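Local coordinates for Tv2483 (Treponema vincentii, PDB 6DET), which binds L-arginine with high selectivity and probably delivers it, as a solute-binding lipoprotein, to an ABC transporter, at residues A37-S50 with T93-V105. Numbering follows the deposited sequence.
Sequences ALVIGVSDFVPILS and TGVIDCIASGFSV. With ARG (arginine), chain B.
Val-39 and Asp-97 clasp each other just ahead of the parallel pairing, which starts at Ile-40 and Cys-98. The Val-39 N-H runs almost straight to Asp-97 OD2 at 3.0 Å, on its anti side, tilted 26° out of the carboxylate plane; Asp-97 N returns a bond to Val-39 O, which Cys-98 N also meets weakly. Further on, Gly-41 N bonds Cys-98 O and Ala-100 N bonds Gly-41 O at 3.1 Å, a short parallel ladder, its strands 41° apart.

Val-39 CG1, anti to its own backbone N (177°), is the bump pressed 3.6 Å from Ile-96 CA. Gly-41, lacking a side chain, is the hollow that admits Ile-96 CG2, 4.0 Å from Gly-41 CA. On the other face Cys-98 SG lies 3.8 Å from Ile-40 CG1; Ile-40 CG2 touches Ala-100 CB (3.9 Å). Gly-102, equally bare, lets Leu-49 CD1 butt tightly on its CA (3.4 Å), and Ser-101 OG sits 2.8 Å from Ser-50 OG.

As in family 3 solute-binding proteins, strand ends line the pocket: Ser-43 OG and Ser-101 O accept arginine NH1 and NH2, Gly-102 O and Ser-104 OG its amino group. Strand 37-42 lies between strands 76-81 and 98-104, with helix 61-73 packed over Leu-38 and Ile-40 and strand 215-223 flanking 98-104.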
# COMPACT_ATOMS: atom_id res chain seq x y z
N ALA A 37 19.23 7.79 10.88
CA ALA A 37 17.85 7.35 11.01
C ALA A 37 17.09 7.55 9.71
O ALA A 37 17.31 8.51 8.98
CB ALA A 37 17.16 8.13 12.12
N LEU A 38 16.11 6.67 9.48
CA LEU A 38 15.23 6.79 8.34
C LEU A 38 13.82 6.81 8.88
O LEU A 38 13.46 5.93 9.67
CB LEU A 38 15.40 5.63 7.36
CG LEU A 38 14.56 5.76 6.09
CD1 LEU A 38 15.08 6.84 5.14
CD2 LEU A 38 14.49 4.43 5.35
N VAL A 39 13.07 7.84 8.52
CA VAL A 39 11.68 8.00 8.99
C VAL A 39 10.76 7.45 7.91
O VAL A 39 10.69 7.99 6.80
CB VAL A 39 11.36 9.47 9.31
CG1 VAL A 39 9.90 9.61 9.73
CG2 VAL A 39 12.30 9.99 10.41
N ILE A 40 10.08 6.35 8.24
CA ILE A 40 9.22 5.63 7.30
C ILE A 40 7.78 5.95 7.70
O ILE A 40 7.34 5.54 8.77
CB ILE A 40 9.47 4.11 7.34
CG1 ILE A 40 10.95 3.77 7.07
CG2 ILE A 40 8.56 3.38 6.34
CD1 ILE A 40 11.65 3.24 8.31
N GLY A 41 7.07 6.73 6.89
CA GLY A 41 5.67 7.02 7.17
C GLY A 41 4.80 5.84 6.81
O GLY A 41 4.93 5.26 5.73
N VAL A 42 3.88 5.49 7.71
CA VAL A 42 2.99 4.35 7.50
C VAL A 42 1.60 4.72 7.97
O VAL A 42 1.42 5.48 8.93
CB VAL A 42 3.47 3.08 8.24
CG1 VAL A 42 4.76 2.53 7.62
CG2 VAL A 42 3.71 3.38 9.72
N SER A 43 0.61 4.12 7.30
CA SER A 43 -0.69 3.95 7.93
C SER A 43 -0.61 2.70 8.81
O SER A 43 -0.32 1.61 8.32
CB SER A 43 -1.78 3.80 6.88
OG SER A 43 -1.99 4.98 6.09
N ASP A 44 -0.88 2.85 10.10
CA ASP A 44 -0.60 1.78 11.05
C ASP A 44 -1.79 0.84 11.26
O ASP A 44 -1.85 0.17 12.29
CB ASP A 44 -0.15 2.38 12.37
CG ASP A 44 -1.27 3.07 13.10
OD1 ASP A 44 -2.35 3.30 12.49
OD2 ASP A 44 -1.08 3.37 14.28
N PHE A 45 -2.70 0.77 10.28
CA PHE A 45 -3.86 -0.12 10.32
C PHE A 45 -3.94 -1.00 9.08
O PHE A 45 -4.98 -1.62 8.85
CB PHE A 45 -5.16 0.70 10.45
CG PHE A 45 -5.28 1.82 9.44
CD1 PHE A 45 -4.94 3.13 9.77
CD2 PHE A 45 -5.69 1.56 8.13
CE1 PHE A 45 -5.06 4.16 8.83
CE2 PHE A 45 -5.79 2.59 7.19
CZ PHE A 45 -5.47 3.88 7.54
N VAL A 46 -2.90 -1.08 8.26
CA VAL A 46 -3.01 -1.85 7.01
C VAL A 46 -2.72 -3.31 7.31
O VAL A 46 -1.58 -3.63 7.67
CB VAL A 46 -2.06 -1.32 5.92
CG1 VAL A 46 -2.18 -2.14 4.66
CG2 VAL A 46 -2.35 0.14 5.61
N PRO A 47 -3.67 -4.24 7.19
CA PRO A 47 -3.37 -5.65 7.52
C PRO A 47 -2.19 -6.20 6.73
O PRO A 47 -1.93 -5.79 5.59
CB PRO A 47 -4.67 -6.39 7.18
CG PRO A 47 -5.77 -5.33 7.31
CD PRO A 47 -5.08 -4.07 6.75
N ILE A 48 -1.46 -7.13 7.36
CA ILE A 48 -0.25 -7.77 6.82
C ILE A 48 0.95 -6.83 6.63
O ILE A 48 2.07 -7.17 7.01
CB ILE A 48 -0.57 -8.51 5.51
CG1 ILE A 48 -1.89 -9.29 5.66
CG2 ILE A 48 0.57 -9.44 5.16
CD1 ILE A 48 -2.24 -10.21 4.46
N LEU A 49 0.75 -5.65 6.02
CA LEU A 49 1.88 -4.79 5.66
C LEU A 49 2.38 -3.94 6.83
O LEU A 49 3.60 -3.77 6.99
CB LEU A 49 1.47 -3.87 4.51
CG LEU A 49 1.04 -4.54 3.18
CD1 LEU A 49 0.73 -3.45 2.15
CD2 LEU A 49 2.11 -5.48 2.67
N SER A 50 1.48 -3.36 7.62
CA SER A 50 1.87 -2.43 8.69
C SER A 50 0.66 -2.18 9.57
O SER A 50 -0.14 -1.30 9.26
CB SER A 50 2.39 -1.09 8.16
OG SER A 50 1.47 -0.48 7.27
N THR A 93 7.93 18.18 3.09
CA THR A 93 8.42 19.06 4.15
C THR A 93 9.41 18.36 5.06
O THR A 93 9.91 18.98 6.00
CB THR A 93 7.26 19.60 4.98
OG1 THR A 93 6.53 18.51 5.56
CG2 THR A 93 6.32 20.42 4.11
N GLY A 94 9.72 17.09 4.83
CA GLY A 94 10.76 16.43 5.59
C GLY A 94 10.35 15.83 6.92
O GLY A 94 11.24 15.40 7.68
N VAL A 95 9.05 15.79 7.23
CA VAL A 95 8.61 15.10 8.44
C VAL A 95 8.92 13.61 8.35
O VAL A 95 9.31 12.99 9.35
CB VAL A 95 7.11 15.35 8.69
CG1 VAL A 95 6.65 14.57 9.92
CG2 VAL A 95 6.86 16.85 8.86
N ILE A 96 8.72 13.01 7.17
CA ILE A 96 9.13 11.64 6.88
C ILE A 96 10.13 11.66 5.73
O ILE A 96 10.26 12.65 5.01
CB ILE A 96 7.94 10.74 6.54
CG1 ILE A 96 7.23 11.26 5.28
CG2 ILE A 96 6.99 10.76 7.74
CD1 ILE A 96 5.88 10.50 4.90
N ASP A 97 10.80 10.53 5.55
CA ASP A 97 11.77 10.35 4.46
C ASP A 97 11.23 9.48 3.33
O ASP A 97 11.76 9.53 2.21
CB ASP A 97 13.06 9.72 4.99
CG ASP A 97 13.79 10.64 5.98
OD1 ASP A 97 13.89 11.86 5.70
OD2 ASP A 97 14.27 10.15 7.01
N CYS A 98 10.21 8.68 3.60
CA CYS A 98 9.65 7.79 2.59
C CYS A 98 8.29 7.33 3.08
O CYS A 98 7.92 7.57 4.24
CB CYS A 98 10.58 6.61 2.32
SG CYS A 98 10.84 5.51 3.70
N ILE A 99 7.55 6.67 2.19
CA ILE A 99 6.18 6.24 2.45
C ILE A 99 6.07 4.76 2.09
O ILE A 99 6.50 4.37 1.00
CB ILE A 99 5.14 7.03 1.63
CG1 ILE A 99 5.33 8.54 1.79
CG2 ILE A 99 3.72 6.63 2.08
CD1 ILE A 99 4.66 9.34 0.69
N ALA A 100 5.57 3.96 3.02
CA ALA A 100 5.31 2.54 2.79
C ALA A 100 3.81 2.31 3.05
O ALA A 100 3.00 3.17 2.70
CB ALA A 100 6.24 1.69 3.66
N SER A 101 3.43 1.16 3.62
CA SER A 101 2.02 0.81 3.86
C SER A 101 1.26 0.51 2.57
O SER A 101 0.07 0.80 2.45
CB SER A 101 1.29 1.92 4.64
OG SER A 101 1.85 1.95 5.90
N GLY A 102 1.93 -0.12 1.59
CA GLY A 102 1.24 -0.54 0.39
C GLY A 102 1.01 0.59 -0.60
O GLY A 102 -0.09 0.76 -1.13
N PHE A 103 2.05 1.39 -0.84
CA PHE A 103 1.96 2.54 -1.73
C PHE A 103 1.97 2.08 -3.20
O PHE A 103 2.97 1.51 -3.67
CB PHE A 103 3.14 3.48 -1.42
CG PHE A 103 3.09 4.81 -2.15
CD1 PHE A 103 2.70 5.97 -1.48
CD2 PHE A 103 3.49 4.91 -3.48
CE1 PHE A 103 2.66 7.17 -2.15
CE2 PHE A 103 3.44 6.13 -4.14
CZ PHE A 103 3.03 7.26 -3.47
N SER A 104 0.89 2.37 -3.93
CA SER A 104 0.76 1.97 -5.34
C SER A 104 1.46 2.92 -6.31
O SER A 104 1.36 4.15 -6.22
CB SER A 104 -0.72 1.90 -5.69
OG SER A 104 -1.36 0.93 -4.88
N VAL A 105 2.17 2.34 -7.28
CA VAL A 105 2.62 3.11 -8.43
C VAL A 105 1.42 3.51 -9.30
O VAL A 105 0.58 2.67 -9.64
CB VAL A 105 3.63 2.31 -9.26
CG1 VAL A 105 4.06 3.14 -10.47
CG2 VAL A 105 4.83 1.93 -8.40
N ARG B . -2.41 1.30 -2.29
CA ARG B . -3.00 2.44 -1.54
C ARG B . -2.34 3.74 -1.98
O ARG B . -1.23 3.68 -2.54
CB ARG B . -2.82 2.26 -0.03
CG ARG B . -3.59 1.09 0.56
CD ARG B . -3.33 0.87 2.05
NE ARG B . -3.81 2.00 2.82
CZ ARG B . -3.03 2.90 3.41
NH1 ARG B . -3.62 3.92 4.05
NH2 ARG B . -1.70 2.82 3.35
OXT ARG B . -2.90 4.82 -1.77